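Side-chain contacts in uncharacterized protein (Mycobacterium tuberculosis, PDB 6Y56), which is a nucleotidyltransferase toxin of a toxin-antitoxin system, probably inhibiting growth by modifying and so inactivating tRNA acceptor stems: residues A[29-32]-A[33-37]; A[192-196]-A[197-201]; A[219-222]-A[223-227]. One frame throughout, in Å; residues are numbered along the deposited sequence.

Contact 1: A[29-32]-A[33-37]; sequences DHLL and YLLSQ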
loop_
_atom_site.group_PDB
_atom_site.type_symbol
_atom_site.label_atom_id
_atom_site.label_comp_id
_atom_site.label_asym_id
_atom_site.label_seq_id
_atom_site.Cartn_x
_atom_site.Cartn_y
_atom_site.Cartn_z
ATOM N N ASP A 29 -9.332 3.237 10.288
ATOM C CA ASP A 29 -10.115 4.424 9.940
ATOM C C ASP A 29 -10.059 5.450 11.057
ATOM O O ASP A 29 -9.992 6.661 10.806
ATOM C CB ASP A 29 -11.583 4.071 9.696
ATOM C CG ASP A 29 -11.786 3.169 8.508
ATOM O OD1 ASP A 29 -10.872 3.052 7.657
ATOM O OD2 ASP A 29 -12.873 2.579 8.427
ATOM N N HIS A 30 -10.104 4.974 12.299
ATOM C CA HIS A 30 -10.037 5.860 13.453
ATOM C C HIS A 30 -8.669 6.521 13.553
ATOM O O HIS A 30 -8.577 7.716 13.859
ATOM C CB HIS A 30 -10.378 5.080 14.729
ATOM C CG HIS A 30 -11.842 4.805 14.894
ATOM N ND1 HIS A 30 -12.552 3.994 14.035
ATOM C CD2 HIS A 30 -12.733 5.244 15.817
ATOM C CE1 HIS A 30 -13.818 3.948 14.418
ATOM N NE2 HIS A 30 -13.954 4.702 15.495
ATOM N N LEU A 31 -7.597 5.766 13.289
ATOM C CA LEU A 31 -6.250 6.329 13.332
ATOM C C LEU A 31 -6.065 7.371 12.240
ATOM O O LEU A 31 -5.499 8.445 12.483
ATOM C CB LEU A 31 -5.220 5.205 13.188
ATOM C CG LEU A 31 -3.719 5.533 13.254
ATOM C CD1 LEU A 31 -2.919 4.300 13.586
ATOM C CD2 LEU A 31 -3.181 6.091 11.929
ATOM N N LEU A 32 -6.548 7.075 11.033
ATOM C CA LEU A 32 -6.430 8.026 9.934
ATOM C C LEU A 32 -7.231 9.291 10.216
ATOM O O LEU A 32 -6.783 10.398 9.893
ATOM C CB LEU A 32 -6.846 7.353 8.625
ATOM C CG LEU A 32 -5.863 6.285 8.121
ATOM C CD1 LEU A 32 -6.525 5.383 7.075
ATOM C CD2 LEU A 32 -4.615 6.931 7.552
ATOM N N TYR A 33 -8.388 9.153 10.863
ATOM C CA TYR A 33 -9.133 10.334 11.291
ATOM C C TYR A 33 -8.305 11.175 12.256
ATOM O O TYR A 33 -8.194 12.397 12.104
ATOM C CB TYR A 33 -10.446 9.905 11.951
ATOM C CG TYR A 33 -11.225 11.068 12.544
ATOM C CD1 TYR A 33 -11.828 12.009 11.722
ATOM C CD2 TYR A 33 -11.342 11.232 13.919
ATOM C CE1 TYR A 33 -12.536 13.078 12.244
ATOM C CE2 TYR A 33 -12.058 12.306 14.447
ATOM C CZ TYR A 33 -12.639 13.217 13.600
ATOM O OH TYR A 33 -13.349 14.280 14.115
ATOM N N LEU A 34 -7.707 10.541 13.260
ATOM C CA LEU A 34 -6.862 11.279 14.194
ATOM C C LEU A 34 -5.750 12.029 13.470
ATOM O O LEU A 34 -5.534 13.223 13.702
ATOM C CB LEU A 34 -6.270 10.300 15.204
ATOM C CG LEU A 34 -5.168 10.902 16.073
ATOM C CD1 LEU A 34 -5.770 11.844 17.103
ATOM C CD2 LEU A 34 -4.333 9.801 16.712
ATOM N N LEU A 35 -5.036 11.346 12.575
ATOM C CA LEU A 35 -3.959 12.004 11.843
ATOM C C LEU A 35 -4.486 13.183 11.042
ATOM O O LEU A 35 -3.849 14.242 10.987
ATOM C CB LEU A 35 -3.277 11.014 10.900
ATOM C CG LEU A 35 -2.495 9.876 11.560
ATOM C CD1 LEU A 35 -1.754 9.083 10.499
ATOM C CD2 LEU A 35 -1.509 10.383 12.607
ATOM N N SER A 36 -5.662 13.028 10.426
ATOM C CA SER A 36 -6.184 14.093 9.580
ATOM C C SER A 36 -6.528 15.328 10.393
ATOM O O SER A 36 -6.527 16.443 9.861
ATOM C CB SER A 36 -7.425 13.623 8.832
ATOM O OG SER A 36 -8.555 13.531 9.692
ATOM N N GLN A 37 -6.835 15.148 11.669
ATOM C CA GLN A 37 -7.174 16.279 12.518
ATOM C C GLN A 37 -5.954 17.001 13.065
ATOM O O GLN A 37 -6.103 18.120 13.569
ATOM C CB GLN A 37 -8.050 15.821 13.686
ATOM C CG GLN A 37 -9.470 15.425 13.289
ATOM C CD GLN A 37 -10.368 16.629 13.011
ATOM O OE1 GLN A 37 -10.703 16.920 11.861
ATOM N NE2 GLN A 37 -10.767 17.328 14.069
#

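Contact 2: A[192-196]-A[197-201]; sequences RTIDE and PLVRR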
loop_
_atom_site.group_PDB
_atom_site.type_symbol
_atom_site.label_atom_id
_atom_site.label_comp_id
_atom_site.label_asym_id
_atom_site.label_seq_id
_atom_site.Cartn_x
_atom_site.Cartn_y
_atom_site.Cartn_z
ATOM N N ARG A 192 -8.979 -2.415 -13.985
ATOM C CA ARG A 192 -9.224 -0.984 -14.060
ATOM C C ARG A 192 -8.461 -0.394 -15.237
ATOM O O ARG A 192 -7.635 -1.058 -15.868
ATOM C CB ARG A 192 -8.810 -0.311 -12.744
ATOM C CG ARG A 192 -9.647 -0.789 -11.551
ATOM C CD ARG A 192 -9.031 -0.426 -10.200
ATOM N NE ARG A 192 -8.934 1.015 -10.013
ATOM C CZ ARG A 192 -9.908 1.774 -9.520
ATOM N NH1 ARG A 192 -11.060 1.227 -9.152
ATOM N NH2 ARG A 192 -9.722 3.079 -9.399
ATOM N N THR A 193 -8.764 0.866 -15.547
ATOM C CA THR A 193 -8.011 1.562 -16.583
ATOM C C THR A 193 -6.562 1.695 -16.144
ATOM O O THR A 193 -6.283 2.035 -14.993
ATOM C CB THR A 193 -8.615 2.946 -16.821
ATOM O OG1 THR A 193 -9.891 2.800 -17.453
ATOM C CG2 THR A 193 -7.710 3.775 -17.720
ATOM N N ILE A 194 -5.640 1.396 -17.056
ATOM C CA ILE A 194 -4.206 1.477 -16.797
ATOM C C ILE A 194 -3.601 2.408 -17.830
ATOM O O ILE A 194 -3.806 2.219 -19.032
ATOM C CB ILE A 194 -3.523 0.099 -16.876
ATOM C CG1 ILE A 194 -4.072 -0.837 -15.797
ATOM C CG2 ILE A 194 -1.996 0.231 -16.731
ATOM C CD1 ILE A 194 -3.402 -2.209 -15.789
ATOM N N ASP A 195 -2.869 3.413 -17.363
ATOM C CA ASP A 195 -2.106 4.303 -18.239
ATOM C C ASP A 195 -0.792 3.583 -18.515
ATOM O O ASP A 195 0.194 3.742 -17.796
ATOM C CB ASP A 195 -1.870 5.636 -17.546
ATOM C CG ASP A 195 -1.192 6.661 -18.435
ATOM O OD1 ASP A 195 -0.697 6.302 -19.527
ATOM O OD2 ASP A 195 -1.145 7.833 -18.015
ATOM N N GLU A 196 -0.788 2.754 -19.559
ATOM C CA GLU A 196 0.285 1.778 -19.754
ATOM C C GLU A 196 1.669 2.389 -19.901
ATOM O O GLU A 196 2.598 1.929 -19.204
ATOM C CB GLU A 196 -0.038 0.862 -20.938
ATOM C CG GLU A 196 -1.168 -0.110 -20.682
ATOM C CD GLU A 196 -1.486 -0.986 -21.872
ATOM O OE1 GLU A 196 -0.815 -0.873 -22.917
ATOM O OE2 GLU A 196 -2.428 -1.786 -21.751
ATOM N N PRO A 197 1.902 3.379 -20.769
ATOM C CA PRO A 197 3.266 3.918 -20.880
ATOM C C PRO A 197 3.748 4.544 -19.584
ATOM O O PRO A 197 4.936 4.461 -19.253
ATOM C CB PRO A 197 3.147 4.956 -22.004
ATOM C CG PRO A 197 1.911 4.569 -22.762
ATOM C CD PRO A 197 0.982 4.026 -21.728
ATOM N N LEU A 198 2.846 5.180 -18.834
ATOM C CA LEU A 198 3.242 5.819 -17.585
ATOM C C LEU A 198 3.556 4.793 -16.502
ATOM O O LEU A 198 4.565 4.928 -15.796
ATOM C CB LEU A 198 2.128 6.766 -17.144
ATOM C CG LEU A 198 2.336 7.449 -15.795
ATOM C CD1 LEU A 198 3.578 8.331 -15.766
ATOM C CD2 LEU A 198 1.094 8.277 -15.498
ATOM N N VAL A 199 2.720 3.757 -16.375
ATOM C CA VAL A 199 2.988 2.695 -15.409
ATOM C C VAL A 199 4.310 2.005 -15.730
ATOM O O VAL A 199 5.135 1.759 -14.838
ATOM C CB VAL A 199 1.816 1.698 -15.343
ATOM C CG1 VAL A 199 2.227 0.456 -14.546
ATOM C CG2 VAL A 199 0.624 2.343 -14.677
ATOM N N ARG A 200 4.562 1.725 -17.009
ATOM C CA ARG A 200 5.797 1.046 -17.382
ATOM C C ARG A 200 7.013 1.917 -17.098
ATOM O O ARG A 200 8.026 1.431 -16.571
ATOM C CB ARG A 200 5.732 0.673 -18.861
ATOM C CG ARG A 200 6.974 -0.021 -19.406
ATOM C CD ARG A 200 6.785 -0.459 -20.864
ATOM N NE ARG A 200 6.438 0.672 -21.713
ATOM C CZ ARG A 200 5.383 0.734 -22.519
ATOM N NH1 ARG A 200 4.546 -0.284 -22.654
ATOM N NH2 ARG A 200 5.182 1.835 -23.224
ATOM N N ARG A 201 6.934 3.204 -17.448
ATOM C CA ARG A 201 8.028 4.133 -17.182
ATOM C C ARG A 201 8.296 4.244 -15.691
ATOM O O ARG A 201 9.444 4.118 -15.243
ATOM C CB ARG A 201 7.707 5.499 -17.800
ATOM C CG ARG A 201 8.667 6.634 -17.440
ATOM C CD ARG A 201 10.097 6.330 -17.846
ATOM N NE ARG A 201 10.242 6.078 -19.279
ATOM C CZ ARG A 201 10.697 6.966 -20.160
ATOM N NH1 ARG A 201 10.821 6.622 -21.437
ATOM N NH2 ARG A 201 11.034 8.188 -19.769
HETATM O O HOH W 1 1.645 0.076 -23.969
#

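Contact 3: A[219-222]-A[223-227]; sequences RPLR and VEDVL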
loop_
_atom_site.group_PDB
_atom_site.type_symbol
_atom_site.label_atom_id
_atom_site.label_comp_id
_atom_site.label_asym_id
_atom_site.label_seq_id
_atom_site.Cartn_x
_atom_site.Cartn_y
_atom_site.Cartn_z
ATOM N N ARG A 219 20.322 -6.871 -10.033
ATOM C CA ARG A 219 20.386 -6.228 -11.332
ATOM C C ARG A 219 20.788 -7.262 -12.378
ATOM O O ARG A 219 21.470 -8.240 -12.052
ATOM C CB ARG A 219 21.394 -5.069 -11.323
ATOM C CG ARG A 219 22.786 -5.458 -10.860
ATOM C CD ARG A 219 23.808 -4.371 -11.151
ATOM N NE ARG A 219 23.463 -3.096 -10.536
ATOM C CZ ARG A 219 23.691 -2.793 -9.264
ATOM N NH1 ARG A 219 24.260 -3.676 -8.453
ATOM N NH2 ARG A 219 23.355 -1.598 -8.798
ATOM N N PRO A 220 20.367 -7.098 -13.639
ATOM C CA PRO A 220 19.520 -6.025 -14.163
ATOM C C PRO A 220 18.054 -6.340 -13.972
ATOM O O PRO A 220 17.699 -7.444 -13.575
ATOM C CB PRO A 220 19.848 -6.052 -15.653
ATOM C CG PRO A 220 20.062 -7.503 -15.919
ATOM C CD PRO A 220 20.807 -8.012 -14.710
ATOM N N LEU A 221 17.203 -5.351 -14.228
ATOM C CA LEU A 221 15.771 -5.589 -14.320
ATOM C C LEU A 221 15.477 -6.308 -15.627
ATOM O O LEU A 221 15.899 -5.858 -16.694
ATOM C CB LEU A 221 15.035 -4.246 -14.303
ATOM C CG LEU A 221 13.548 -4.290 -14.648
ATOM C CD1 LEU A 221 12.824 -5.169 -13.643
ATOM C CD2 LEU A 221 12.935 -2.887 -14.714
ATOM N N ARG A 222 14.782 -7.431 -15.540
ATOM C CA ARG A 222 14.324 -8.161 -16.711
ATOM C C ARG A 222 12.811 -8.264 -16.655
ATOM O O ARG A 222 12.226 -8.460 -15.588
ATOM C CB ARG A 222 14.919 -9.567 -16.750
ATOM C CG ARG A 222 16.429 -9.589 -16.727
ATOM C CD ARG A 222 16.955 -11.004 -16.870
ATOM N NE ARG A 222 18.375 -11.005 -17.190
ATOM C CZ ARG A 222 19.333 -11.250 -16.305
ATOM N NH1 ARG A 222 19.017 -11.518 -15.043
ATOM N NH2 ARG A 222 20.604 -11.228 -16.679
ATOM N N VAL A 223 12.167 -8.148 -17.814
ATOM C CA VAL A 223 10.710 -8.168 -17.798
ATOM C C VAL A 223 10.177 -9.510 -17.306
ATOM O O VAL A 223 9.101 -9.580 -16.697
ATOM C CB VAL A 223 10.136 -7.750 -19.164
ATOM C CG1 VAL A 223 8.640 -7.685 -19.088
ATOM C CG2 VAL A 223 10.697 -6.399 -19.576
ATOM N N GLU A 224 10.928 -10.593 -17.532
ATOM C CA GLU A 224 10.532 -11.900 -17.022
ATOM C C GLU A 224 10.474 -11.946 -15.504
ATOM O O GLU A 224 9.822 -12.837 -14.955
ATOM C CB GLU A 224 11.499 -12.979 -17.510
ATOM C CG GLU A 224 11.443 -13.236 -19.004
ATOM C CD GLU A 224 12.258 -12.241 -19.810
ATOM O OE1 GLU A 224 12.990 -11.421 -19.204
ATOM O OE2 GLU A 224 12.156 -12.279 -21.059
ATOM N N ASP A 225 11.155 -11.024 -14.815
ATOM C CA ASP A 225 11.031 -10.955 -13.360
ATOM C C ASP A 225 9.573 -10.843 -12.932
ATOM O O ASP A 225 9.197 -11.319 -11.856
ATOM C CB ASP A 225 11.788 -9.741 -12.807
ATOM C CG ASP A 225 13.282 -9.765 -13.105
ATOM O OD1 ASP A 225 13.829 -10.807 -13.517
ATOM O OD2 ASP A 225 13.932 -8.707 -12.920
ATOM N N VAL A 226 8.741 -10.208 -13.751
ATOM C CA VAL A 226 7.317 -10.071 -13.481
ATOM C C VAL A 226 6.483 -11.018 -14.338
ATOM O O VAL A 226 5.483 -11.560 -13.867
ATOM C CB VAL A 226 6.870 -8.603 -13.676
ATOM C CG1 VAL A 226 5.354 -8.484 -13.672
ATOM C CG2 VAL A 226 7.483 -7.713 -12.613
ATOM N N LEU A 227 6.877 -11.217 -15.596
ATOM C CA LEU A 227 6.011 -11.864 -16.575
ATOM C C LEU A 227 6.245 -13.357 -16.733
ATOM O O LEU A 227 5.476 -14.001 -17.450
ATOM C CB LEU A 227 6.134 -11.182 -17.941
ATOM C CG LEU A 227 5.620 -9.747 -17.984
ATOM C CD1 LEU A 227 5.621 -9.252 -19.421
ATOM C CD2 LEU A 227 4.229 -9.651 -17.374
HETATM O O HOH W 2 16.552 -10.989 -13.149
#

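Contact 1: A[29-32]-A[33-37]
L31 and L35 lie side by side one helical turn apart, their branches pointing the same way, and they form the tight apolar part of this contact. The closest approach is methyl to methyl, L31 CD2 to L35 CD1 at 3.6 Å. CG of L31 stands anti to its backbone nitrogen (chi1 -178°), which sends CD2 along the helix toward its partner. L35 also leans over the backbone, its CG 3.5 Å from L31 O. I86, V82 and L85 of helix 76-86 cover this face together with L69 and F71 of strand 68-72, while L32 adds a further contact to F71. The segments are consecutive turns of helix 19-38, and the i to i+4 ladder runs through them unbroken. L35 N gives the straightest of its four rungs, reaching L31 O at 2.9 Å with an N-H...O angle of 167°. Near the start, D29 turns its carboxylate away to K56 and Y151, and H30 ND1 donates to V26 O while the ring packs on aromatic neighbours. The looser flank carries Y33, S36 and the exposed Q37. Here S36 OG donates to Y33 O at 2.7 Å, and Q37 N reaches the same oxygen at 3.1 Å, giving that carbonyl two donors. The hydroxyl arrives with a C=O...OG angle of 121°, whereas S36 N remains on the ladder with L32 O. Q37 CG sits 3.9 Å above the plane of the Y33 ring, displaced toward its rim, and F153 stacks on that ring as well.

Contact 2: A[192-196]-A[197-201]
D195 and L198 meet at a slant, the carboxylate passing across CB and CD2 of the leucine. OD2 of D195 is 3.4 Å from L198 CD2. CG of D195 stands anti to that residue's own backbone nitrogen (chi1 -175°), which swings the group over the first turn of the helix. Against P197 the same side chain is set at about a right angle, with D195 OD1 3.6 Å from the ring carbon P197 CD. These are contacts with carbon: the carboxylate makes no hydrogen bond to the helix residues 197-201. What D195 does accept from them, it accepts on its backbone oxygen: V199 N donates to D195 O at 2.9 Å, almost straight at the hydrogen (171°) and nearly collinear with the carbonyl. D195 thus occupies the N-cap position of helix 196-212 and is also the centre of an inverse gamma turn, by which the incoming loop bends into the helix. On the inner side, I194 and V199 pack obliquely, CG2 of I194 to CG2 of V199 at 3.9 Å, and V199 continues onto A164, C167 and L171 of helix 163-174. E196 and R200 are oriented differently again. The glutamate runs out extended, while the arginine is bent at chi3 (57°), which brings E196 O over one face of its guanidinium. Their charged ends stay 5.4 Å apart, E196 OE1 to R200 NH1, and a water spans them, donating to E196 OE1 at 2.8 Å and accepting from R200 NH1 at 3.2 Å. Each end has a further partner: E196 OE2 forms a salt bridge with R259, and R200 NH1 bonds to F262 O.

Contact 3: A[219-222]-A[223-227]
The reciprocal pairing of R222 with D225 is a local contact at a helix entry, where the loop after helix 196-212 turns into the short helix 224-227. Two hydrogen bonds join the residues in opposite directions. R222 N donates to D225 OD2 at 3.0 Å, nearly straight at the hydrogen (172°). The approach is from above the carboxylate, 62° out of its plane. In return D225 N donates to R222 O at 2.9 Å, from well above the carbonyl plane. CG of D225 is anti to its own carbonyl carbon and beside the backbone nitrogen (chi1 -61°), which carries the carboxylate back toward the loop.

The folding is close enough to bring two acceptors together, R222 O and D225 OD2 at 3.2 Å. The donor R222 N and the salt bridge from R175 NE to D225 OD2 probably make this tolerable. L221 crosses the carboxylate at a slant, its CD1 3.8 Å from D225 OD2. The other oxygen is served by water: one molecule donates to D225 OD1 at 2.8 Å and accepts from R222 NH1 at 3.2 Å, linking groups whose charged atoms are not in contact. P220, which follows a cis peptide bond, backs that guanidinium with its CG 3.8 Å above the plane, over the centre.

L221 and V226 both rest on W203 of helix 196-212, and the L221 backbone bonds to A274, so the turn is pinned to the body of the fold. An acidic side chain accepting from the N-H three residues earlier recalls half of a capping box; in the full motif the returning N-H is accepted by a side chain, whereas here that of D225 is accepted by the R222 carbonyl.

Contact 1 stands apart from the other two: its centre lies about 31 Å from that of contact 2 and about 38 Å from that of contact 3, on the opposite side of the chain's centre. It packs a helix against strand 68-72 of the mixed sheet, whereas contacts 2 and 3 belong to the helical region later in the chain. Those two have centres about 17 Å apart and nearest atoms about 7 Å apart, without touching. Helix 196-212 links them: contact 2 opens it, and W203 farther along it receives L221 and V226 of contact 3. L266 is a shared neighbour, met by R200 of contact 2 and V223 of contact 3.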